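Local coordinates for protein oxygenase-reductase (Streptomyces fradiae, PDB 4OSP) that serves as the C-terminal ketoreductase domain of a longer enzyme, reducing the C-6 ketone of angucyclinones with NADPH on a short-chain dehydrogenase/reductase fold, at residues I28-A31 against T32-L36; V58-I61 against E62-G66; G79-H82 against E83-A87; E122-D125 against R126-V130; M172-G175 against A176-Q179. All blocks are in the same frame, centred on the assembly; numbering follows the deposited sequence.

How the contacts relate
Each contact is a short local piece of a helix flanking the parallel sheet of one Rossmann-type domain, contact 2 taking in its helix's C-terminal end; they follow in numerical order along the chain. Contacts 1 and 2 lie on the successive helices 27-38 and 51-63, centres about 12 Å apart, and touch through I34, T60 and I61. Contact 3 opens helix 80-96, its centre about 19 Å from that of contact 4 on helix 121-142. Contact 4 packs on contact 5, on helix 168-187, with centres about 13 Å apart. Helices 27-38, 121-142 and 168-187 contribute NADP(+)-binding residues; R35 reaches the second subunit, contacts 4 and 5 the third.

Contact 1 (I28-A31 against T32-L36); sequences IGRA and TAIRL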
loop_
_atom_site.group_PDB
_atom_site.type_symbol
_atom_site.label_atom_id
_atom_site.label_comp_id
_atom_site.label_asym_id
_atom_site.label_seq_id
_atom_site.Cartn_x
_atom_site.Cartn_y
_atom_site.Cartn_z
ATOM N N ILE B 28 -14.426 20.414 7.544
ATOM C CA ILE B 28 -13.895 19.263 8.306
ATOM C C ILE B 28 -13.274 19.676 9.648
ATOM O O ILE B 28 -13.553 19.061 10.681
ATOM C CB ILE B 28 -12.882 18.435 7.467
ATOM C CG1 ILE B 28 -13.611 17.638 6.375
ATOM C CG2 ILE B 28 -12.069 17.496 8.357
ATOM C CD1 ILE B 28 -12.728 17.238 5.201
ATOM N N GLY B 29 -12.451 20.721 9.637
ATOM C CA GLY B 29 -11.860 21.235 10.876
ATOM C C GLY B 29 -12.926 21.560 11.906
ATOM O O GLY B 29 -12.885 21.069 13.052
ATOM N N ARG B 30 -13.895 22.373 11.488
ATOM C CA ARG B 30 -15.002 22.784 12.351
ATOM C C ARG B 30 -15.703 21.594 13.008
ATOM O O ARG B 30 -15.857 21.559 14.225
ATOM C CB ARG B 30 -16.003 23.651 11.566
ATOM C CG ARG B 30 -17.185 24.135 12.377
ATOM C CD ARG B 30 -18.086 25.068 11.581
ATOM N NE ARG B 30 -18.831 25.951 12.482
ATOM C CZ ARG B 30 -19.235 27.190 12.176
ATOM N NH1 ARG B 30 -18.986 27.701 10.968
ATOM N NH2 ARG B 30 -19.892 27.924 13.083
ATOM N N ALA B 31 -16.109 20.614 12.204
ATOM C CA ALA B 31 -16.836 19.450 12.726
ATOM C C ALA B 31 -15.969 18.612 13.668
ATOM O O ALA B 31 -16.473 18.040 14.661
ATOM C CB ALA B 31 -17.364 18.597 11.587
ATOM N N THR B 32 -14.674 18.535 13.358
ATOM C CA THR B 32 -13.728 17.818 14.206
ATOM C C THR B 32 -13.641 18.470 15.578
ATOM O O THR B 32 -13.760 17.781 16.610
ATOM C CB THR B 32 -12.323 17.745 13.571
ATOM O OG1 THR B 32 -12.399 17.046 12.320
ATOM C CG2 THR B 32 -11.359 17.013 14.496
ATOM N N ALA B 33 -13.454 19.795 15.589
ATOM C CA ALA B 33 -13.431 20.547 16.842
ATOM C C ALA B 33 -14.720 20.309 17.643
ATOM O O ALA B 33 -14.678 20.061 18.859
ATOM C CB ALA B 33 -13.207 22.037 16.584
ATOM N N ILE B 34 -15.857 20.341 16.954
ATOM C CA ILE B 34 -17.150 20.090 17.594
ATOM C C ILE B 34 -17.257 18.681 18.215
ATOM O O ILE B 34 -17.681 18.532 19.371
ATOM C CB ILE B 34 -18.325 20.385 16.622
ATOM C CG1 ILE B 34 -18.450 21.902 16.397
ATOM C CG2 ILE B 34 -19.636 19.788 17.137
ATOM C CD1 ILE B 34 -19.304 22.301 15.201
ATOM N N ARG B 35 -16.856 17.654 17.467
ATOM C CA ARG B 35 -16.981 16.283 17.971
ATOM C C ARG B 35 -16.056 16.014 19.172
ATOM O O ARG B 35 -16.463 15.365 20.145
ATOM C CB ARG B 35 -16.778 15.237 16.848
ATOM C CG ARG B 35 -16.874 13.780 17.312
ATOM C CD ARG B 35 -18.263 13.441 17.836
ATOM N NE ARG B 35 -18.299 12.216 18.647
ATOM C CZ ARG B 35 -18.682 11.027 18.184
ATOM N NH1 ARG B 35 -19.050 10.888 16.914
ATOM N NH2 ARG B 35 -18.703 9.975 18.987
ATOM N N LEU B 36 -14.824 16.520 19.104
ATOM C CA LEU B 36 -13.887 16.419 20.227
ATOM C C LEU B 36 -14.442 17.059 21.502
ATOM O O LEU B 36 -14.459 16.428 22.560
ATOM C CB LEU B 36 -12.520 17.019 19.861
ATOM C CG LEU B 36 -11.739 16.286 18.765
ATOM C CD1 LEU B 36 -10.452 17.029 18.422
ATOM C CD2 LEU B 36 -11.452 14.836 19.131
#
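T32 folds its hydroxyl back onto the preceding turn: OG1 donates to I28 O at 2.8 Å, and T32 N donates to the same oxygen at 2.9 Å. One residue thus grips this carbonyl twice, its amide tilted 19° from the carbonyl plane and its hydroxyl standing well above it, 41° out. OG1 reaches the oxygen because it sits beside the backbone N and opposite the carbonyl carbon (chi1 -61°). The bond gives the hydroxyl of this buried residue a partner inside the helix and fixes its rotation. I28 CG2 comes to 4.0 Å from T32 OG1, the two side chains slanting past each other. Beyond them, T32 packs on V21 of strand 18-21 and V238 of helix 231-242.

A31 uses its carbonyl, A31 O taking R35 N at 2.9 Å, while its methyl packs against V231 and A235 of helix 231-242. The R35 side chain leaves this turn for salt bridges with E39 and D236 of its own chain and with D245 of the second subunit.

R30 and I34 run alongside on another face. The extended R30 chain offers CG to I34 CD1 at 4.0 Å, and I34 CG1 rests 3.4 Å from R30 O. I34 then reaches T60 and I61 of helix 51-63. The R30 guanidinium ends near R26, with a long, weak ion pair to E56. This is the first helix of a beta-alpha-beta Rossmann unit, with the glycine-rich segment running into the helix start, where I28 is an NADP(+)-binding residue.

Contact 2 (V58-I61 against E62-G66); sequences VATI and EKEGG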
loop_
_atom_site.group_PDB
_atom_site.type_symbol
_atom_site.label_atom_id
_atom_site.label_comp_id
_atom_site.label_asym_id
_atom_site.label_seq_id
_atom_site.Cartn_x
_atom_site.Cartn_y
_atom_site.Cartn_z
ATOM N N VAL B 58 -16.604 28.152 18.535
ATOM C CA VAL B 58 -16.489 28.192 19.984
ATOM C C VAL B 58 -17.879 28.303 20.607
ATOM O O VAL B 58 -18.229 27.532 21.515
ATOM C CB VAL B 58 -15.559 29.347 20.431
ATOM C CG1 VAL B 58 -15.711 29.642 21.922
ATOM C CG2 VAL B 58 -14.122 29.006 20.092
ATOM N N ALA B 59 -18.679 29.231 20.084
ATOM C CA ALA B 59 -20.061 29.413 20.540
ATOM C C ALA B 59 -20.876 28.125 20.396
ATOM O O ALA B 59 -21.598 27.734 21.314
ATOM C CB ALA B 59 -20.726 30.563 19.794
ATOM N N THR B 60 -20.743 27.453 19.254
ATOM C CA THR B 60 -21.485 26.218 19.019
ATOM C C THR B 60 -21.103 25.141 20.031
ATOM O O THR B 60 -21.976 24.426 20.559
ATOM C CB THR B 60 -21.254 25.694 17.598
ATOM O OG1 THR B 60 -21.653 26.698 16.662
ATOM C CG2 THR B 60 -22.058 24.407 17.349
ATOM N N ILE B 61 -19.798 25.029 20.292
ATOM C CA ILE B 61 -19.265 24.055 21.236
ATOM C C ILE B 61 -19.793 24.351 22.648
ATOM O O ILE B 61 -20.147 23.435 23.410
ATOM C CB ILE B 61 -17.712 24.045 21.200
ATOM C CG1 ILE B 61 -17.224 23.308 19.939
ATOM C CG2 ILE B 61 -17.127 23.427 22.470
ATOM C CD1 ILE B 61 -15.754 23.495 19.614
ATOM N N GLU B 62 -19.866 25.635 22.977
ATOM C CA GLU B 62 -20.368 26.054 24.278
ATOM C C GLU B 62 -21.877 25.804 24.443
ATOM O O GLU B 62 -22.298 25.279 25.472
ATOM C CB GLU B 62 -19.969 27.499 24.580
ATOM C CG GLU B 62 -18.493 27.641 24.941
ATOM C CD GLU B 62 -18.072 29.072 25.211
ATOM O OE1 GLU B 62 -18.630 29.994 24.598
ATOM O OE2 GLU B 62 -17.157 29.272 26.026
ATOM N N LYS B 63 -22.666 26.124 23.414
ATOM C CA LYS B 63 -24.110 25.812 23.396
ATOM C C LYS B 63 -24.374 24.356 23.721
ATOM O O LYS B 63 -25.365 24.030 24.364
ATOM C CB LYS B 63 -24.739 26.138 22.037
ATOM C CG LYS B 63 -24.905 27.626 21.734
ATOM C CD LYS B 63 -25.713 27.835 20.454
ATOM C CE LYS B 63 -25.186 29.002 19.627
ATOM N NZ LYS B 63 -25.773 30.316 20.008
ATOM N N GLU B 64 -23.483 23.478 23.271
ATOM C CA GLU B 64 -23.634 22.046 23.501
ATOM C C GLU B 64 -23.134 21.664 24.880
ATOM O O GLU B 64 -23.230 20.508 25.286
ATOM C CB GLU B 64 -22.906 21.231 22.414
ATOM C CG GLU B 64 -23.652 21.179 21.081
ATOM C CD GLU B 64 -22.896 20.440 19.980
ATOM O OE1 GLU B 64 -22.268 19.398 20.268
ATOM O OE2 GLU B 64 -22.951 20.895 18.811
ATOM N N GLY B 65 -22.586 22.635 25.598
ATOM C CA GLY B 65 -22.105 22.382 26.952
ATOM C C GLY B 65 -20.651 21.943 27.023
ATOM O O GLY B 65 -20.219 21.358 28.024
ATOM N N GLY B 66 -19.895 22.232 25.966
ATOM C CA GLY B 66 -18.464 21.957 25.946
ATOM C C GLY B 66 -17.624 23.174 26.281
ATOM O O GLY B 66 -18.145 24.199 26.735
#
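V58 and E62 stack their side chains in parallel along the helix, V58 CG1 4.0 Å from E62 OE1. The E62 chain, extended beyond CG, runs along the turn, and its amide N bonds V58 O at 2.9 Å. A59 contributes its backbone: A59 O takes K63 N at 2.9 Å, and K63 CG lies over the same oxygen at 3.3 Å. T60 repeats the pairing with E64. A chi1 of -58° puts OG1 beside the backbone N and CG2 opposite it, which brings T60 CG2 to 3.9 Å from E64 OE2 and leaves OG1 to bond the carbonyl of E56. The E64 carboxylate goes to R38 in a salt bridge. I61 O is the acceptor at the helix end, taking G66 N at 2.8 Å and, weakly, E64 N. G65, with phi 90°, turns the chain back in a Schellman motif, its own N bonded to E62 O at 2.7 Å, and G66 C comes 3.9 Å from I61 CG2. Within the unit of strand 42-47, helix 51-63 and strand 67-72, I61 leans on A37 of helix 27-38, and V58 and I61 meet A68 of the following strand.

Contact 3 (G79-H82 against E83-A87); sequences GDVH and ELFLA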
loop_
_atom_site.group_PDB
_atom_site.type_symbol
_atom_site.label_atom_id
_atom_site.label_comp_id
_atom_site.label_asym_id
_atom_site.label_seq_id
_atom_site.Cartn_x
_atom_site.Cartn_y
_atom_site.Cartn_z
ATOM N N GLY B 79 6.920 33.272 11.295
ATOM C CA GLY B 79 6.382 33.501 12.629
ATOM C C GLY B 79 5.060 32.805 12.892
ATOM O O GLY B 79 4.464 33.001 13.949
ATOM N N ASP B 80 4.608 31.977 11.944
ATOM C CA ASP B 80 3.329 31.281 12.085
ATOM C C ASP B 80 3.268 30.335 13.278
ATOM O O ASP B 80 2.291 30.362 14.037
ATOM C CB ASP B 80 2.916 30.556 10.792
ATOM C CG ASP B 80 3.968 29.555 10.284
ATOM O OD1 ASP B 80 4.945 29.240 11.017
ATOM O OD2 ASP B 80 3.799 29.080 9.129
ATOM N N VAL B 81 4.293 29.495 13.445
ATOM C CA VAL B 81 4.314 28.547 14.572
ATOM C C VAL B 81 4.407 29.332 15.878
ATOM O O VAL B 81 3.689 29.043 16.840
ATOM C CB VAL B 81 5.460 27.507 14.469
ATOM C CG1 VAL B 81 5.478 26.593 15.681
ATOM C CG2 VAL B 81 5.294 26.661 13.223
ATOM N N HIS B 82 5.263 30.349 15.889
ATOM C CA HIS B 82 5.447 31.201 17.062
ATOM C C HIS B 82 4.131 31.773 17.605
ATOM O O HIS B 82 3.802 31.600 18.785
ATOM C CB HIS B 82 6.417 32.333 16.742
ATOM C CG HIS B 82 6.778 33.162 17.930
ATOM N ND1 HIS B 82 6.290 34.438 18.125
ATOM C CD2 HIS B 82 7.550 32.886 19.005
ATOM C CE1 HIS B 82 6.756 34.913 19.262
ATOM N NE2 HIS B 82 7.520 33.990 19.818
ATOM N N GLU B 83 3.380 32.445 16.743
ATOM C CA GLU B 83 2.122 33.067 17.163
ATOM C C GLU B 83 1.102 32.011 17.584
ATOM O O GLU B 83 0.477 32.126 18.649
ATOM C CB GLU B 83 1.547 33.981 16.061
ATOM C CG GLU B 83 2.495 35.081 15.598
ATOM C CD GLU B 83 2.916 36.038 16.718
ATOM O OE1 GLU B 83 2.057 36.442 17.540
ATOM O OE2 GLU B 83 4.110 36.395 16.773
ATOM N N LEU B 84 0.945 30.972 16.764
ATOM C CA LEU B 84 0.034 29.880 17.107
ATOM C C LEU B 84 0.235 29.442 18.562
ATOM O O LEU B 84 -0.708 29.453 19.357
ATOM C CB LEU B 84 0.217 28.696 16.150
ATOM C CG LEU B 84 -0.550 27.387 16.408
ATOM C CD1 LEU B 84 -2.041 27.599 16.640
ATOM C CD2 LEU B 84 -0.345 26.430 15.240
ATOM N N PHE B 85 1.460 29.084 18.922
ATOM C CA PHE B 85 1.690 28.492 20.226
ATOM C C PHE B 85 1.694 29.501 21.374
ATOM O O PHE B 85 1.333 29.162 22.492
ATOM C CB PHE B 85 2.949 27.618 20.214
ATOM C CG PHE B 85 2.741 26.275 19.563
ATOM C CD1 PHE B 85 2.742 26.151 18.175
ATOM C CD2 PHE B 85 2.513 25.141 20.337
ATOM C CE1 PHE B 85 2.536 24.922 17.572
ATOM C CE2 PHE B 85 2.320 23.907 19.742
ATOM C CZ PHE B 85 2.329 23.796 18.354
ATOM N N LEU B 86 2.068 30.745 21.089
ATOM C CA LEU B 86 1.905 31.830 22.059
ATOM C C LEU B 86 0.448 31.898 22.503
ATOM O O LEU B 86 0.143 31.855 23.708
ATOM C CB LEU B 86 2.322 33.158 21.438
ATOM C CG LEU B 86 2.636 34.349 22.348
ATOM C CD1 LEU B 86 3.925 34.121 23.137
ATOM C CD2 LEU B 86 2.746 35.621 21.511
ATOM N N ALA B 87 -0.448 31.963 21.523
ATOM C CA ALA B 87 -1.883 32.030 21.787
ATOM C C ALA B 87 -2.395 30.720 22.391
ATOM O O ALA B 87 -3.179 30.727 23.345
ATOM C CB ALA B 87 -2.637 32.378 20.512
#
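E83 N donates to G79 O at 3.0 Å, the bond that starts the helix, and L86 N donates to H82 O at 3.0 Å one residue triplet further on. G79 is the N-cap, held at a positive phi of 93°, and E83 CG settles 3.3 Å from G79 O, beside the bond its own amide makes. From there the E83 chain bends at chi2 and brings its carboxylate round to the neighbouring imidazole. H82 ND1 donates to E83 OE2 at 3.2 Å. The oxygen lies almost in the ring plane, whereas the nitrogen meets the carboxylate from above, with the two planes turned 66° apart. The H82 ring can lie there because CG stands opposite the backbone N (chi1 -174°). This His-carboxylate pair is exposed, on the solvent side of the helix, and may help to orient the imidazole.

Helix 80-96 flanks the Rossmann sheet and follows the loop that carries E74 and L75 of the NADP(+) site. D80, in its first turn, bonds G76 N through OD2 and touches L75, which ties the helix start to that loop.

On the face toward helix 121-142, V81 and F85 extend together. V81 CG1 packs on F85 CD1 at 3.7 Å, and the ring presents its edge to V81 O, 3.3 Å from F85 CD1. F85 reaches R141 of helix 121-142 and L145, V81 meets F137 and R141, and L84 touches I138 and V71 of strand 67-72.

Contact 4 (E122-D125 against R126-V130); sequences ELFD and RLVAV
L123 and L127 meet one turn apart, L123 CG lying 3.7 Å from L127 CD1 as the two side chains slant across each other. Four backbone bonds join the two segments: L123 O takes L127 N at 2.9 Å, E122 O takes R126 N at 2.9 Å, F124 O accepts V128 N at 3.0 Å, and D125 O accepts A129 N at 2.9 Å. Methyl groups lie close to two of these acceptors. L127 CD1 is 3.4 Å from L123 O, and V128 CG2 sits 3.3 Å from F124 O while touching F124 CE2 at 3.7 Å. That valine methyl comes to F124 because it stands opposite its own carbonyl carbon, while CG1 is anti to N (chi1 167°).

The charged ends find partners beyond this turn. D125 OD1 makes a salt bridge to K133 NZ of the third subunit. R126, whose chain bends at chi2 and chi3, carries its guanidinium away from the turn to the neighbourhood of E74, and it is a residue of the NADP(+) site.

The F124 ring meets F137 of the third subunit edge-to-face and also packs on its F136, while V128 packs on V128 of that subunit. F124 also meets M172, and L127 meets A169 and T173, of helix 168-187 in the same chain. This turn belongs to the interface typical of tetrameric short-chain dehydrogenases, where two such helices from each of two subunits pack as a four-helix bundle.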
loop_
_atom_site.group_PDB
_atom_site.type_symbol
_atom_site.label_atom_id
_atom_site.label_comp_id
_atom_site.label_asym_id
_atom_site.label_seq_id
_atom_site.Cartn_x
_atom_site.Cartn_y
_atom_site.Cartn_z
ATOM N N GLU B 122 6.250 30.573 -6.911
ATOM C CA GLU B 122 5.653 31.258 -5.759
ATOM C C GLU B 122 4.543 30.424 -5.143
ATOM O O GLU B 122 4.536 30.181 -3.936
ATOM C CB GLU B 122 5.091 32.624 -6.169
ATOM C CG GLU B 122 6.144 33.662 -6.550
ATOM C CD GLU B 122 6.838 33.372 -7.884
ATOM O OE1 GLU B 122 6.253 32.665 -8.743
ATOM O OE2 GLU B 122 7.975 33.863 -8.077
ATOM N N LEU B 123 3.596 30.006 -5.976
ATOM C CA LEU B 123 2.483 29.169 -5.544
ATOM C C LEU B 123 2.981 27.858 -4.935
ATOM O O LEU B 123 2.409 27.361 -3.960
ATOM C CB LEU B 123 1.549 28.882 -6.725
ATOM C CG LEU B 123 0.469 27.815 -6.548
ATOM C CD1 LEU B 123 -0.597 28.250 -5.548
ATOM C CD2 LEU B 123 -0.154 27.463 -7.891
ATOM N N PHE B 124 4.041 27.298 -5.516
ATOM C CA PHE B 124 4.612 26.063 -5.006
ATOM C C PHE B 124 5.089 26.294 -3.566
ATOM O O PHE B 124 4.709 25.552 -2.644
ATOM C CB PHE B 124 5.767 25.584 -5.895
ATOM C CG PHE B 124 6.284 24.212 -5.533
ATOM C CD1 PHE B 124 5.723 23.069 -6.099
ATOM C CD2 PHE B 124 7.324 24.063 -4.630
ATOM C CE1 PHE B 124 6.193 21.805 -5.768
ATOM C CE2 PHE B 124 7.799 22.801 -4.296
ATOM C CZ PHE B 124 7.232 21.672 -4.865
ATOM N N ASP B 125 5.898 27.342 -3.388
ATOM C CA ASP B 125 6.356 27.773 -2.071
ATOM C C ASP B 125 5.188 27.950 -1.105
ATOM O O ASP B 125 5.261 27.530 0.050
ATOM C CB ASP B 125 7.135 29.087 -2.188
ATOM C CG ASP B 125 8.488 28.911 -2.862
ATOM O OD1 ASP B 125 8.863 27.766 -3.171
ATOM O OD2 ASP B 125 9.181 29.922 -3.087
ATOM N N ARG B 126 4.106 28.547 -1.593
ATOM C CA ARG B 126 2.953 28.851 -0.754
ATOM C C ARG B 126 2.297 27.564 -0.245
ATOM O O ARG B 126 2.010 27.436 0.947
ATOM C CB ARG B 126 1.945 29.725 -1.525
ATOM C CG ARG B 126 0.564 29.844 -0.882
ATOM C CD ARG B 126 0.394 31.155 -0.123
ATOM N NE ARG B 126 -0.365 30.983 1.121
ATOM C CZ ARG B 126 -0.188 31.721 2.220
ATOM N NH1 ARG B 126 0.722 32.692 2.242
ATOM N NH2 ARG B 126 -0.918 31.487 3.305
ATOM N N LEU B 127 2.074 26.613 -1.148
ATOM C CA LEU B 127 1.451 25.340 -0.793
ATOM C C LEU B 127 2.310 24.527 0.175
ATOM O O LEU B 127 1.787 23.936 1.114
ATOM C CB LEU B 127 1.142 24.520 -2.045
ATOM C CG LEU B 127 0.064 25.076 -2.992
ATOM C CD1 LEU B 127 0.380 24.734 -4.438
ATOM C CD2 LEU B 127 -1.318 24.575 -2.621
ATOM N N VAL B 128 3.620 24.498 -0.067
ATOM C CA VAL B 128 4.567 23.819 0.816
ATOM C C VAL B 128 4.507 24.426 2.215
ATOM O O VAL B 128 4.247 23.718 3.197
ATOM C CB VAL B 128 6.013 23.914 0.275
ATOM C CG1 VAL B 128 7.022 23.504 1.343
ATOM C CG2 VAL B 128 6.174 23.053 -0.969
ATOM N N ALA B 129 4.699 25.748 2.279
ATOM C CA ALA B 129 4.731 26.500 3.532
ATOM C C ALA B 129 3.525 26.199 4.405
ATOM O O ALA B 129 3.662 26.038 5.628
ATOM C CB ALA B 129 4.818 27.996 3.247
ATOM N N VAL B 130 2.351 26.110 3.777
ATOM C CA VAL B 130 1.097 25.896 4.500
ATOM C C VAL B 130 0.809 24.415 4.766
ATOM O O VAL B 130 0.409 24.052 5.869
ATOM C CB VAL B 130 -0.118 26.523 3.761
ATOM C CG1 VAL B 130 -1.427 26.145 4.458
ATOM C CG2 VAL B 130 0.015 28.039 3.674
#

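Contact 5 (M172-G175 against A176-Q179); sequences MTKG and AMDQ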
loop_
_atom_site.group_PDB
_atom_site.type_symbol
_atom_site.label_atom_id
_atom_site.label_comp_id
_atom_site.label_asym_id
_atom_site.label_seq_id
_atom_site.Cartn_x
_atom_site.Cartn_y
_atom_site.Cartn_z
ATOM N N MET B 172 1.320 16.674 -3.629
ATOM C CA MET B 172 2.709 16.565 -3.178
ATOM C C MET B 172 2.857 16.996 -1.728
ATOM O O MET B 172 3.516 16.309 -0.929
ATOM C CB MET B 172 3.659 17.367 -4.075
ATOM C CG MET B 172 3.801 16.765 -5.463
ATOM S SD MET B 172 4.630 17.826 -6.648
ATOM C CE MET B 172 6.341 17.707 -6.126
ATOM N N THR B 173 2.228 18.115 -1.380
ATOM C CA THR B 173 2.320 18.611 -0.016
ATOM C C THR B 173 1.651 17.628 0.940
ATOM O O THR B 173 2.130 17.421 2.058
ATOM C CB THR B 173 1.746 20.045 0.147
ATOM O OG1 THR B 173 0.339 20.053 -0.146
ATOM C CG2 THR B 173 2.480 21.037 -0.775
ATOM N N LYS B 174 0.577 16.988 0.476
ATOM C CA LYS B 174 -0.151 16.020 1.295
ATOM C C LYS B 174 0.509 14.644 1.392
ATOM O O LYS B 174 0.340 13.935 2.392
ATOM C CB LYS B 174 -1.597 15.901 0.825
ATOM C CG LYS B 174 -2.445 17.136 1.132
ATOM C CD LYS B 174 -2.485 17.416 2.626
ATOM C CE LYS B 174 -3.773 18.116 3.034
ATOM N NZ LYS B 174 -3.779 18.481 4.484
ATOM N N GLY B 175 1.253 14.261 0.353
ATOM C CA GLY B 175 2.104 13.076 0.413
ATOM C C GLY B 175 3.256 13.315 1.375
ATOM O O GLY B 175 3.688 12.411 2.080
ATOM N N ALA B 176 3.739 14.557 1.412
ATOM C CA ALA B 176 4.707 14.981 2.414
ATOM C C ALA B 176 4.124 14.805 3.817
ATOM O O ALA B 176 4.802 14.306 4.726
ATOM C CB ALA B 176 5.118 16.425 2.174
ATOM N N MET B 177 2.857 15.176 3.971
ATOM C CA MET B 177 2.146 15.065 5.241
ATOM C C MET B 177 1.970 13.629 5.754
ATOM O O MET B 177 2.037 13.384 6.966
ATOM C CB MET B 177 0.795 15.777 5.139
ATOM C CG MET B 177 -0.306 15.220 6.030
ATOM S SD MET B 177 -1.369 16.542 6.624
ATOM C CE MET B 177 -0.323 17.226 7.894
ATOM N N ASP B 178 1.755 12.687 4.840
ATOM C CA ASP B 178 1.704 11.272 5.199
ATOM C C ASP B 178 3.038 10.734 5.728
ATOM O O ASP B 178 3.072 9.815 6.539
ATOM C CB ASP B 178 1.240 10.437 4.007
ATOM C CG ASP B 178 -0.230 10.671 3.669
ATOM O OD1 ASP B 178 -0.984 11.165 4.549
ATOM O OD2 ASP B 178 -0.629 10.362 2.522
ATOM N N GLN B 179 4.136 11.298 5.255
ATOM C CA GLN B 179 5.441 10.894 5.734
ATOM C C GLN B 179 5.612 11.301 7.193
ATOM O O GLN B 179 6.184 10.539 7.994
ATOM C CB GLN B 179 6.541 11.459 4.832
ATOM C CG GLN B 179 6.560 10.789 3.467
ATOM C CD GLN B 179 6.899 9.309 3.576
ATOM O OE1 GLN B 179 7.845 8.926 4.267
ATOM N NE2 GLN B 179 6.125 8.472 2.912
#
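K174 NZ approaches M177 SD to 3.8 Å, the two chains running out from the helix together. K174 CG stands opposite the carbonyl carbon (chi1 -70°), and a bend at chi2 (-59°) then brings NZ toward the sulfur. The thioether flanks the ammonium end, whose hydrogen bond goes to I155 O at the end of strand 151-155. M177 CB sits 3.3 Å from K174 O, and D178 N bonds that oxygen at 3.1 Å. The D178 carboxylate carbon also lies near this carbonyl, 3.6 Å from D178 CG to K174 O. One carbonyl is therefore closed in by two residues of the next turn.

A176 CB lies 3.2 Å from T173 O, which in turn accepts M177 N. A176 N is bonded to M172 O at 2.9 Å. Further on, the helix bonding slackens, Q179 N reaching G175 O only weakly at 3.4 Å, although Q179 CG stays close to that oxygen.

A second shell fixes the polar ends. D178 OD1 is held by the hydroxyls of S156 and S197. Q179 OE1 bonds H183 NE2, and Q179 NE2 bonds T160 O of the third subunit. T173 OG1 returns to Y170 O within the helix. Y170 and K174 have the spacing of the YxxxK signature of short-chain dehydrogenases, and K174 is an NADP(+)-binding residue close to G109.

Helix 168-187 crosses from strand 151-155 to strand 194-204. T173 packs on N131, A176 on A132 and M177 on P135 of helix 121-142; M172 and A176 also meet F136 and M172 of the third subunit.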